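Local coordinates for protein 4-aminobutyrate transaminase (Acinetobacter baumannii, PDB 6WOP) that transfers the amino group of 4-aminobutyrate to 2-oxoglutarate with the help of pyridoxal 5'-phosphate, as a class-III aminotransferase, at residues G131-G136 against E186-I191; S143-A148 against A165-A170. All coordinates share one frame; numbering follows the deposited sequence.

Interaction 1 (G131-G136 against E186-I191)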
loop_
_atom_site.group_PDB
_atom_site.type_symbol
_atom_site.label_atom_id
_atom_site.label_comp_id
_atom_site.label_asym_id
_atom_site.label_seq_id
_atom_site.Cartn_x
_atom_site.Cartn_y
_atom_site.Cartn_z
ATOM N N GLY A 131 1.995 -10.042 5.855
ATOM C CA GLY A 131 0.700 -10.365 5.274
ATOM C C GLY A 131 -0.284 -10.920 6.285
ATOM O O GLY A 131 0.099 -11.577 7.263
ATOM N N ILE A 132 -1.579 -10.754 5.977
ATOM C CA ILE A 132 -2.647 -11.227 6.849
ATOM C C ILE A 132 -3.727 -11.866 5.998
ATOM O O ILE A 132 -4.187 -11.256 5.031
ATOM C CB ILE A 132 -3.218 -10.047 7.650
ATOM C CG1 ILE A 132 -2.134 -9.396 8.540
ATOM C CG2 ILE A 132 -4.449 -10.441 8.483
ATOM C CD1 ILE A 132 -1.809 -10.323 9.800
ATOM N N ILE A 133 -4.163 -13.067 6.349
ATOM C CA ILE A 133 -5.269 -13.696 5.662
ATOM C C ILE A 133 -6.453 -13.754 6.623
ATOM O O ILE A 133 -6.330 -14.275 7.743
ATOM C CB ILE A 133 -4.885 -15.105 5.165
ATOM C CG1 ILE A 133 -3.822 -15.001 4.092
ATOM C CG2 ILE A 133 -6.130 -15.834 4.587
ATOM C CD1 ILE A 133 -3.292 -16.348 3.599
ATOM N N THR A 134 -7.583 -13.221 6.197
ATOM C CA THR A 134 -8.834 -13.337 6.921
ATOM C C THR A 134 -9.839 -14.013 5.985
ATOM O O THR A 134 -9.483 -14.530 4.915
ATOM C CB THR A 134 -9.376 -11.974 7.388
ATOM O OG1 THR A 134 -9.484 -11.132 6.244
ATOM C CG2 THR A 134 -8.379 -11.230 8.307
ATOM N N PHE A 135 -11.124 -14.032 6.387
ATOM C CA PHE A 135 -12.124 -14.794 5.654
ATOM C C PHE A 135 -13.305 -13.909 5.265
ATOM O O PHE A 135 -13.673 -12.973 5.968
ATOM C CB PHE A 135 -12.601 -15.998 6.504
ATOM C CG PHE A 135 -11.550 -17.027 6.654
ATOM C CD1 PHE A 135 -10.548 -16.904 7.636
ATOM C CD2 PHE A 135 -11.506 -18.084 5.802
ATOM C CE1 PHE A 135 -9.519 -17.875 7.743
ATOM C CE2 PHE A 135 -10.500 -19.048 5.900
ATOM C CZ PHE A 135 -9.502 -18.929 6.859
ATOM N N GLY A 136 -13.920 -14.246 4.143
ATOM C CA GLY A 136 -15.075 -13.506 3.712
ATOM C C GLY A 136 -16.123 -13.581 4.804
ATOM O O GLY A 136 -16.289 -14.620 5.451
ATOM N N GLU A 186 -8.605 -25.066 0.247
ATOM C CA GLU A 186 -8.086 -24.792 -1.095
ATOM C C GLU A 186 -8.022 -23.305 -1.369
ATOM O O GLU A 186 -7.075 -22.841 -2.028
ATOM C CB GLU A 186 -8.958 -25.501 -2.145
ATOM C CG GLU A 186 -8.490 -25.378 -3.525
ATOM C CD GLU A 186 -9.276 -26.269 -4.505
ATOM O OE1 GLU A 186 -9.875 -27.277 -4.043
ATOM O OE2 GLU A 186 -9.293 -25.934 -5.727
ATOM N N SER A 187 -9.004 -22.518 -0.853
ATOM C CA SER A 187 -8.968 -21.064 -1.104
ATOM C C SER A 187 -7.808 -20.386 -0.383
ATOM O O SER A 187 -7.217 -19.444 -0.913
ATOM C CB SER A 187 -10.296 -20.425 -0.708
ATOM O OG SER A 187 -10.345 -20.269 0.705
ATOM N N VAL A 188 -7.420 -20.879 0.807
ATOM C CA VAL A 188 -6.186 -20.389 1.452
ATOM C C VAL A 188 -4.953 -20.702 0.588
ATOM O O VAL A 188 -4.072 -19.857 0.325
ATOM C CB VAL A 188 -6.081 -21.005 2.856
ATOM C CG1 VAL A 188 -4.795 -20.544 3.525
ATOM C CG2 VAL A 188 -7.345 -20.551 3.690
ATOM N N GLU A 189 -4.879 -21.922 0.100
ATOM C CA GLU A 189 -3.729 -22.271 -0.713
ATOM C C GLU A 189 -3.699 -21.455 -2.014
ATOM O O GLU A 189 -2.616 -21.179 -2.552
ATOM C CB GLU A 189 -3.743 -23.789 -0.982
ATOM C CG GLU A 189 -3.638 -24.587 0.344
ATOM C CD GLU A 189 -3.866 -26.070 0.191
ATOM O OE1 GLU A 189 -4.646 -26.491 -0.727
ATOM O OE2 GLU A 189 -3.250 -26.821 1.001
ATOM N N ASP A 190 -4.862 -21.126 -2.581
ATOM C CA ASP A 190 -4.850 -20.276 -3.777
ATOM C C ASP A 190 -4.284 -18.895 -3.444
ATOM O O ASP A 190 -3.660 -18.252 -4.286
ATOM C CB ASP A 190 -6.277 -20.130 -4.342
ATOM C CG ASP A 190 -6.824 -21.425 -4.966
ATOM O OD1 ASP A 190 -6.044 -22.419 -5.198
ATOM O OD2 ASP A 190 -8.062 -21.449 -5.242
ATOM N N ILE A 191 -4.550 -18.385 -2.235
ATOM C CA ILE A 191 -3.942 -17.110 -1.842
ATOM C C ILE A 191 -2.416 -17.232 -1.868
ATOM O O ILE A 191 -1.711 -16.350 -2.383
ATOM C CB ILE A 191 -4.466 -16.692 -0.445
ATOM C CG1 ILE A 191 -5.944 -16.223 -0.584
ATOM C CG2 ILE A 191 -3.614 -15.516 0.156
ATOM C CD1 ILE A 191 -6.620 -15.984 0.781
#
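Val188 is the first residue of the helical run 186-191 to meet strand 131-135, and its two methyls serve different partners. CG2 of Val188 meets the Phe135 ring obliquely, 4.1 Å from CE2 of Phe135. CG1 lies more loosely beside the strand's isoleucine, 4.5 Å from CD1 of Ile133. Glu189 turns away from the strand, and its OE2 is hydrogen-bonded to a tartaric acid molecule, probably from the crystallisation liquor. One turn after Val188, Ile191 makes the tighter contact. It meets Ile133 tip to tip, and both branches of each side chain are used: CG2 of Ile191 sits 3.6 Å from CD1 of Ile133, while CD1 of Ile191 rests 3.8 Å from CG2 of Ile133. The extended outer torsion of Ile133 (chi2 176°) carries its CD1 out from the strand to this meeting point. No hydrogen bond crosses the contact; it is wholly apolar and buried. The helix runs nearly antiparallel to the strand, at 153°, with the axes 10.4 Å apart, as in layered alpha/beta domains. Strand 131-135 lies between strands 201-206 and 167-170 in the sheet, and helix 181-194 covers one face of all three: Val188 also touches Ile204 and Ala170, and Phe135 extends the same apolar layer to Ile204 and Leu206.

Interaction 2 (S143-A148 against A165-A170)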
loop_
_atom_site.group_PDB
_atom_site.type_symbol
_atom_site.label_atom_id
_atom_site.label_comp_id
_atom_site.label_asym_id
_atom_site.label_seq_id
_atom_site.Cartn_x
_atom_site.Cartn_y
_atom_site.Cartn_z
ATOM N N SER A 143 -11.123 0.210 12.019
ATOM C CA SER A 143 -9.866 0.876 11.712
ATOM C C SER A 143 -9.557 0.608 10.222
ATOM O O SER A 143 -10.224 -0.203 9.557
ATOM C CB SER A 143 -8.755 0.361 12.657
ATOM O OG SER A 143 -8.266 -0.889 12.157
ATOM N N PHE A 144 -8.565 1.304 9.655
ATOM C CA PHE A 144 -8.225 0.978 8.270
ATOM C C PHE A 144 -7.709 -0.441 8.193
ATOM O O PHE A 144 -8.179 -1.223 7.359
ATOM C CB PHE A 144 -7.217 1.983 7.739
ATOM C CG PHE A 144 -7.871 3.207 7.241
ATOM C CD1 PHE A 144 -8.397 3.215 5.964
ATOM C CD2 PHE A 144 -8.030 4.333 8.075
ATOM C CE1 PHE A 144 -9.081 4.365 5.483
ATOM C CE2 PHE A 144 -8.666 5.450 7.617
ATOM C CZ PHE A 144 -9.192 5.484 6.298
ATOM N N MET A 145 -6.845 -0.861 9.144
ATOM C CA MET A 145 -6.392 -2.245 9.005
ATOM C C MET A 145 -7.513 -3.245 9.302
ATOM O O MET A 145 -7.619 -4.281 8.617
ATOM C CB MET A 145 -5.199 -2.532 9.911
ATOM C CG MET A 145 -4.638 -3.953 9.807
ATOM S SD MET A 145 -4.452 -4.523 8.042
ATOM C CE MET A 145 -2.728 -4.521 7.736
ATOM N N THR A 146 -8.313 -3.029 10.387
ATOM C CA THR A 146 -9.350 -4.016 10.646
ATOM C C THR A 146 -10.498 -3.927 9.635
ATOM O O THR A 146 -11.194 -4.926 9.424
ATOM C CB THR A 146 -9.840 -3.925 12.137
ATOM O OG1 THR A 146 -10.253 -2.584 12.467
ATOM C CG2 THR A 146 -8.642 -4.246 13.073
ATOM N N MET A 147 -10.703 -2.779 8.986
ATOM C CA MET A 147 -11.686 -2.761 7.900
ATOM C C MET A 147 -11.204 -3.614 6.734
ATOM O O MET A 147 -12.008 -4.276 6.073
ATOM C CB MET A 147 -11.897 -1.320 7.357
ATOM C CG MET A 147 -12.849 -0.530 8.140
ATOM S SD MET A 147 -13.130 1.056 7.179
ATOM C CE MET A 147 -11.681 2.029 7.542
ATOM N N ALA A 148 -9.917 -3.527 6.412
ATOM C CA ALA A 148 -9.379 -4.363 5.331
ATOM C C ALA A 148 -9.532 -5.834 5.688
ATOM O O ALA A 148 -9.880 -6.655 4.853
ATOM C CB ALA A 148 -7.884 -4.029 5.097
ATOM N N ALA A 165 -2.204 -2.674 1.957
ATOM C CA ALA A 165 -1.725 -3.821 1.209
ATOM C C ALA A 165 -1.502 -5.031 2.111
ATOM O O ALA A 165 -1.261 -4.894 3.316
ATOM C CB ALA A 165 -0.401 -3.472 0.529
ATOM N N GLY A 166 -1.478 -6.222 1.480
ATOM C CA GLY A 166 -1.092 -7.460 2.160
ATOM C C GLY A 166 -2.201 -8.118 2.971
ATOM O O GLY A 166 -1.921 -8.931 3.857
ATOM N N VAL A 167 -3.459 -7.771 2.714
ATOM C CA VAL A 167 -4.601 -8.417 3.372
ATOM C C VAL A 167 -5.434 -9.122 2.319
ATOM O O VAL A 167 -5.848 -8.484 1.339
ATOM C CB VAL A 167 -5.454 -7.374 4.106
ATOM C CG1 VAL A 167 -6.711 -8.044 4.820
ATOM C CG2 VAL A 167 -4.546 -6.645 5.109
ATOM N N PHE A 168 -5.742 -10.418 2.535
ATOM C CA PHE A 168 -6.499 -11.150 1.526
ATOM C C PHE A 168 -7.575 -11.985 2.195
ATOM O O PHE A 168 -7.384 -12.445 3.314
ATOM C CB PHE A 168 -5.508 -12.054 0.678
ATOM C CG PHE A 168 -4.492 -11.204 -0.061
ATOM C CD1 PHE A 168 -4.883 -10.469 -1.197
ATOM C CD2 PHE A 168 -3.196 -11.084 0.417
ATOM C CE1 PHE A 168 -3.930 -9.609 -1.852
ATOM C CE2 PHE A 168 -2.276 -10.255 -0.212
ATOM C CZ PHE A 168 -2.649 -9.525 -1.342
ATOM N N HIS A 169 -8.666 -12.268 1.471
ATOM C CA HIS A 169 -9.777 -13.040 2.037
ATOM C C HIS A 169 -9.927 -14.418 1.415
ATOM O O HIS A 169 -10.100 -14.550 0.183
ATOM C CB HIS A 169 -11.071 -12.265 1.858
ATOM C CG HIS A 169 -11.086 -10.987 2.640
ATOM N ND1 HIS A 169 -10.625 -9.798 2.116
ATOM C CD2 HIS A 169 -11.460 -10.722 3.920
ATOM C CE1 HIS A 169 -10.728 -8.839 3.031
ATOM N NE2 HIS A 169 -11.225 -9.375 4.138
ATOM N N ALA A 170 -9.960 -15.437 2.272
ATOM C CA ALA A 170 -10.317 -16.798 1.854
ATOM C C ALA A 170 -11.801 -17.083 2.144
ATOM O O ALA A 170 -12.496 -16.253 2.757
ATOM C CB ALA A 170 -9.410 -17.807 2.574
#
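His169 NE2 is gripped by the C-terminal end of helix 144-149 and the residue after it, hydrogen-bonding to Met149 O and weakly to Thr150 O. The other ring nitrogen, ND1, bonds to Asp195 of the second subunit; with oxygens at both nitrogens the imidazole may well be protonated, and its rotation is fixed. Ala148 O comes to the ring edge, near the ring plane, 3.0 Å from CE1 of His169. The same carbonyl oxygen touches a methyl of the strand, lying 3.5 Å from CG1 of Val167. The valine's other methyl, CG2, takes the sulfur of Met145, SD to CG2 being 3.6 Å; bends at chi2 and chi3 bring the end of the methionine round to the valine. At the start of the helix, Ser143 is the N-cap: its OG accepts from Thr146 N at 2.8 Å, nearly straight at 169°, and from Thr146 OG1, while also bonding to Glu117 OE1. Helix 144-149 and strand 167-170 run 26° apart and belong to one beta-alpha-beta unit that starts with strand 131-135, a crossover at the edge, as counted within this chain, of the mixed sheet of the large domain in fold-type I pyridoxal-phosphate enzymes.

Interactions 1 and 2 lie on opposite faces of the same sheet, their centres about 11 Å apart, and interaction 2 is nested in the chain between the two segments of interaction 1. Their strands are parallel neighbours, joined by probable hydrogen bonds from Ile132 N to Gly166 O and from Gly136 N to Ala170 O, each 2.8 Å. Successive residues therefore serve different helices: Ile133 and Ala170 face helix 181-194, whereas Val167 and His169 face helix 144-149. Where the layers adjoin, Thr134 OG1 packs 3.1 Å from CD2 of His169, and Ser187 OG lies 3.2 Å from CB of Ala170. Both contacts also come within reach of the second subunit.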